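Local structure of clavulanic acid biosynthesis oligopeptide binding protein 2 (Streptomyces clavuligerus, 2WOL) at residues D469-K474 and E489-I494; T459-L464 and E508-V513. The protein probably binds oligopeptides as an extracellular solute-binding protein of the clavulanic acid biosynthetic pathway. All blocks are in the same frame, centred on the assembly; numbering follows the deposited sequence.

Interaction 1 (D469-K474 and E489-I494); sequences DGRQIK and EVNALI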
# COMPACT_ATOMS: atom_id res chain seq x y z
N ASP A 469 0.73 -1.15 16.74
CA ASP A 469 1.86 -0.68 17.53
C ASP A 469 1.47 0.60 18.27
O ASP A 469 1.05 1.58 17.65
CB ASP A 469 3.08 -0.46 16.62
CG ASP A 469 4.36 -0.15 17.39
OD1 ASP A 469 4.33 0.68 18.33
OD2 ASP A 469 5.40 -0.71 17.02
N GLY A 470 1.61 0.58 19.59
CA GLY A 470 1.24 1.72 20.44
C GLY A 470 1.95 3.01 20.11
O GLY A 470 1.40 4.10 20.28
N ARG A 471 3.19 2.89 19.62
CA ARG A 471 3.99 4.04 19.22
C ARG A 471 3.51 4.65 17.90
O ARG A 471 3.95 5.74 17.52
CB ARG A 471 5.47 3.65 19.11
CG ARG A 471 6.20 3.41 20.44
CD ARG A 471 6.01 1.99 21.00
NE ARG A 471 6.28 0.93 20.03
CZ ARG A 471 7.42 0.26 19.91
NH1 ARG A 471 8.45 0.51 20.72
NH2 ARG A 471 7.54 -0.69 18.99
N GLN A 472 2.60 3.96 17.21
CA GLN A 472 2.11 4.38 15.89
C GLN A 472 0.72 5.02 15.91
O GLN A 472 0.12 5.23 14.85
CB GLN A 472 2.15 3.21 14.90
CG GLN A 472 3.55 2.67 14.60
CD GLN A 472 4.52 3.76 14.17
OE1 GLN A 472 4.15 4.69 13.45
NE2 GLN A 472 5.76 3.65 14.63
N ILE A 473 0.21 5.32 17.10
CA ILE A 473 -1.05 6.05 17.22
C ILE A 473 -0.82 7.50 16.81
O ILE A 473 0.03 8.18 17.38
CB ILE A 473 -1.63 5.98 18.66
CG1 ILE A 473 -1.88 4.52 19.06
CG2 ILE A 473 -2.92 6.80 18.76
CD1 ILE A 473 -2.01 4.31 20.56
N LYS A 474 -1.56 7.95 15.80
CA LYS A 474 -1.43 9.32 15.31
C LYS A 474 -2.56 10.17 15.89
O LYS A 474 -3.69 10.12 15.40
CB LYS A 474 -1.43 9.37 13.78
CG LYS A 474 -0.54 8.34 13.09
CD LYS A 474 0.94 8.53 13.43
CE LYS A 474 1.79 7.44 12.80
NZ LYS A 474 1.80 7.54 11.31
N GLU A 489 3.79 -5.62 25.59
CA GLU A 489 4.29 -6.92 25.12
C GLU A 489 4.27 -7.01 23.59
O GLU A 489 5.20 -7.54 22.99
CB GLU A 489 3.51 -8.07 25.76
CG GLU A 489 3.76 -8.21 27.27
CD GLU A 489 3.08 -9.42 27.88
OE1 GLU A 489 1.84 -9.41 28.02
OE2 GLU A 489 3.79 -10.39 28.23
N VAL A 490 3.22 -6.48 22.97
CA VAL A 490 3.15 -6.37 21.51
C VAL A 490 4.27 -5.46 20.99
O VAL A 490 5.01 -5.83 20.08
CB VAL A 490 1.76 -5.88 21.01
CG1 VAL A 490 1.82 -5.46 19.53
CG2 VAL A 490 0.71 -6.95 21.22
N ASN A 491 4.40 -4.28 21.60
CA ASN A 491 5.45 -3.33 21.21
C ASN A 491 6.86 -3.93 21.33
O ASN A 491 7.68 -3.77 20.42
CB ASN A 491 5.35 -2.04 22.03
CG ASN A 491 4.01 -1.33 21.86
OD1 ASN A 491 3.24 -1.62 20.94
ND2 ASN A 491 3.74 -0.37 22.74
N ALA A 492 7.11 -4.64 22.43
CA ALA A 492 8.40 -5.29 22.66
C ALA A 492 8.70 -6.36 21.62
O ALA A 492 9.82 -6.44 21.12
CB ALA A 492 8.46 -5.87 24.07
N LEU A 493 7.69 -7.17 21.29
CA LEU A 493 7.85 -8.19 20.25
C LEU A 493 8.18 -7.57 18.90
O LEU A 493 9.07 -8.06 18.19
CB LEU A 493 6.60 -9.07 20.14
CG LEU A 493 6.37 -10.15 21.21
CD1 LEU A 493 4.98 -10.73 21.06
CD2 LEU A 493 7.42 -11.26 21.14
N ILE A 494 7.48 -6.49 18.56
CA ILE A 494 7.75 -5.75 17.33
C ILE A 494 9.20 -5.25 17.33
O ILE A 494 9.93 -5.44 16.35
CB ILE A 494 6.74 -4.58 17.12
CG1 ILE A 494 5.34 -5.15 16.82
CG2 ILE A 494 7.21 -3.64 15.99
CD1 ILE A 494 4.25 -4.10 16.71
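The Arg471 guanidinium and the Asn491 amide lie stacked with their planes 7° apart, their side chains sliding past each other in opposite directions. Asn491 CB sits over the centre of one guanidinium face, 3.6 Å above the plane, while Asp469 CG lies in that plane at the edge, where Ile494 CG2 also comes near. The loop side is organised by an Asx turn: Asp469 OD1 accepts from Arg471 N (2.8 Å). The same carboxylate is gripped side-on by the Arg471 side chain, NE meeting the syn lone pair of OD1 at 2.6 Å and NH2 reaching OD2 at 2.9 Å. Bends at chi2 (84°) and chi3 bring NE round to OD1, and the paired carboxylate and guanidinium make a nearly flat surface facing the helix.

Asparagine suits the helix side because its amide serves two partners at once. OD1 takes Gly470 N, and ND2 is held by Asp486, which fixes which way round the amide sits. Glycine suits position 470, because a CB there would come up against Asn491 ND2. Ile494 packs its methyls against the aspartate, CG2 and CD1 each 3.6 Å from Asp469 OD2 and CD1 also near Asp469 CB. A second carboxylate, that of Asp495, forms a salt bridge with Arg471 NH2, so two carboxylates share the NH2 group and probably balance its charge. The bond across to the helix, Gly470 N to Asn491 OD1, measures 3.1 Å and is nearly straight (163°), its donor tilted from the carbonyl plane.

Interaction 2 (T459-L464 and E508-V513); sequences TEYGFL and ELWRAV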
# COMPACT_ATOMS: atom_id res chain seq x y z
N THR A 459 6.11 -6.01 4.03
CA THR A 459 6.69 -6.76 5.14
C THR A 459 5.70 -6.79 6.29
O THR A 459 4.71 -6.04 6.30
CB THR A 459 7.99 -6.11 5.69
OG1 THR A 459 7.69 -4.82 6.25
CG2 THR A 459 9.05 -5.96 4.59
N GLU A 460 5.96 -7.67 7.26
CA GLU A 460 5.12 -7.76 8.45
C GLU A 460 5.08 -6.45 9.23
O GLU A 460 4.02 -6.05 9.72
CB GLU A 460 5.58 -8.91 9.35
CG GLU A 460 5.28 -10.29 8.81
CD GLU A 460 6.37 -10.84 7.90
OE1 GLU A 460 7.20 -10.05 7.40
OE2 GLU A 460 6.39 -12.07 7.69
N TYR A 461 6.23 -5.77 9.33
CA TYR A 461 6.25 -4.46 9.98
C TYR A 461 5.37 -3.47 9.24
O TYR A 461 4.51 -2.82 9.84
CB TYR A 461 7.66 -3.88 10.13
CG TYR A 461 7.63 -2.58 10.90
CD1 TYR A 461 7.71 -2.57 12.29
CD2 TYR A 461 7.45 -1.36 10.24
CE1 TYR A 461 7.64 -1.38 13.01
CE2 TYR A 461 7.38 -0.17 10.94
CZ TYR A 461 7.48 -0.19 12.33
OH TYR A 461 7.40 1.00 13.02
N GLY A 462 5.58 -3.35 7.93
CA GLY A 462 4.79 -2.45 7.10
C GLY A 462 3.30 -2.72 7.21
O GLY A 462 2.50 -1.79 7.26
N PHE A 463 2.94 -4.00 7.25
CA PHE A 463 1.53 -4.36 7.30
C PHE A 463 0.90 -4.18 8.68
O PHE A 463 -0.19 -3.59 8.79
CB PHE A 463 1.31 -5.80 6.81
CG PHE A 463 -0.14 -6.17 6.74
CD1 PHE A 463 -0.89 -5.86 5.60
CD2 PHE A 463 -0.78 -6.77 7.82
CE1 PHE A 463 -2.24 -6.16 5.54
CE2 PHE A 463 -2.13 -7.08 7.76
CZ PHE A 463 -2.86 -6.78 6.62
N LEU A 464 1.56 -4.68 9.71
CA LEU A 464 0.91 -4.80 11.02
C LEU A 464 1.21 -3.68 12.01
O LEU A 464 0.33 -3.29 12.78
CB LEU A 464 1.19 -6.17 11.65
CG LEU A 464 0.31 -6.59 12.83
CD1 LEU A 464 -1.18 -6.45 12.51
CD2 LEU A 464 0.62 -8.02 13.28
N GLU A 508 8.48 -16.14 13.25
CA GLU A 508 7.86 -16.71 14.45
C GLU A 508 7.47 -15.64 15.47
O GLU A 508 6.43 -15.75 16.11
CB GLU A 508 8.77 -17.76 15.10
CG GLU A 508 8.78 -19.11 14.38
CD GLU A 508 7.38 -19.67 14.15
OE1 GLU A 508 6.63 -19.87 15.13
OE2 GLU A 508 7.04 -19.92 12.97
N LEU A 509 8.32 -14.63 15.61
CA LEU A 509 8.00 -13.49 16.47
C LEU A 509 6.76 -12.76 15.96
O LEU A 509 5.89 -12.39 16.74
CB LEU A 509 9.19 -12.53 16.57
CG LEU A 509 10.38 -13.01 17.41
CD1 LEU A 509 11.62 -12.19 17.07
CD2 LEU A 509 10.09 -12.96 18.91
N TRP A 510 6.68 -12.56 14.64
CA TRP A 510 5.52 -11.90 14.05
C TRP A 510 4.24 -12.69 14.23
O TRP A 510 3.17 -12.11 14.41
CB TRP A 510 5.77 -11.57 12.58
CG TRP A 510 6.52 -10.29 12.40
CD1 TRP A 510 7.76 -10.14 11.86
CD2 TRP A 510 6.07 -8.97 12.76
NE1 TRP A 510 8.12 -8.81 11.86
CE2 TRP A 510 7.10 -8.07 12.41
CE3 TRP A 510 4.90 -8.47 13.34
CZ2 TRP A 510 7.00 -6.70 12.63
CZ3 TRP A 510 4.79 -7.10 13.56
CH2 TRP A 510 5.84 -6.23 13.20
N ARG A 511 4.35 -14.02 14.19
CA ARG A 511 3.21 -14.89 14.47
C ARG A 511 2.71 -14.73 15.90
O ARG A 511 1.50 -14.75 16.13
CB ARG A 511 3.55 -16.35 14.17
CG ARG A 511 3.63 -16.64 12.69
CD ARG A 511 4.10 -18.03 12.39
NE ARG A 511 3.93 -18.28 10.96
CZ ARG A 511 4.45 -19.30 10.29
NH1 ARG A 511 5.21 -20.19 10.90
NH2 ARG A 511 4.21 -19.41 8.99
N ALA A 512 3.63 -14.56 16.84
CA ALA A 512 3.27 -14.28 18.22
C ALA A 512 2.58 -12.92 18.36
O ALA A 512 1.60 -12.79 19.10
CB ALA A 512 4.49 -14.35 19.13
N VAL A 513 3.07 -11.91 17.64
CA VAL A 513 2.41 -10.60 17.61
C VAL A 513 0.97 -10.73 17.13
O VAL A 513 0.05 -10.24 17.79
CB VAL A 513 3.16 -9.57 16.73
CG1 VAL A 513 2.39 -8.26 16.64
CG2 VAL A 513 4.56 -9.32 17.27
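Helices 460-464 and 508-513 run nearly parallel, 13° between their directions, with axes 11.6 Å apart at closest approach, and Glu460 and Trp510 bring their CA atoms to 7.0 Å. That wide spacing is filled chiefly by the indole of Trp510, a large flat side chain suited to bridging it. Glu460 CB stands over the indole face in a CH-pi contact, 3.3 Å from the centroid of the five-membered ring and 4° off its normal. Close by, Tyr461 N lies 3.5 Å from Trp510 CZ2, so the first turn of the helix rests on the indole through backbone as well as side chain. Glutamate serves here by its aliphatic part: a bend at chi2 (88°) turns CD aside, the carboxylate end leads away from the facing helix, and OE2 accepts from Ala358 N.

Tyr461 CB touches Trp510 CZ2 at 3.8 Å, with that indole carbon near the plane of the tyrosine ring, at its edge. One turn on, Leu464 CD2 meets Val513 CG1 at 3.8 Å, two branched aliphatic side chains closing the contact beyond the indole. The start of the first helix is fixed by Thr459 at the N-cap, whose OG1 accepts from Gly462 N (3.1 Å) and is also hydrogen-bonded to Asp182.

Helix 488-499 packs beside this pair, its Thr497 touching Trp510 and its Leu493 touching Val513. Arg511 ties helix 503-520 to the loop at Ala358 and His359, while the rings of Phe463 and Trp453, at the end of strand 448-453, meet edge-to-face.

Overall arrangement
The two interactions join three helices that follow one another in the chain. Interaction 1 ties the loop after helix 460-468 to helix 488-499, and interaction 2 packs helix 460-468 against helix 503-520; their centres are 11 Å apart. Both are largely buried, but interaction 1 has an exposed arginine at its margin and joins a salt-bridged loop to the helix by one hydrogen bond and stacked polar groups, whereas every touching residue of interaction 2 is buried and its contacts are apolar or made to an aromatic face. Ile494 links them, its CG2 3.8 Å from Tyr461 CE1 and its CG1 3.8 Å from Trp510 CH2, so the polar loop contact passes directly into the apolar packing between the helices.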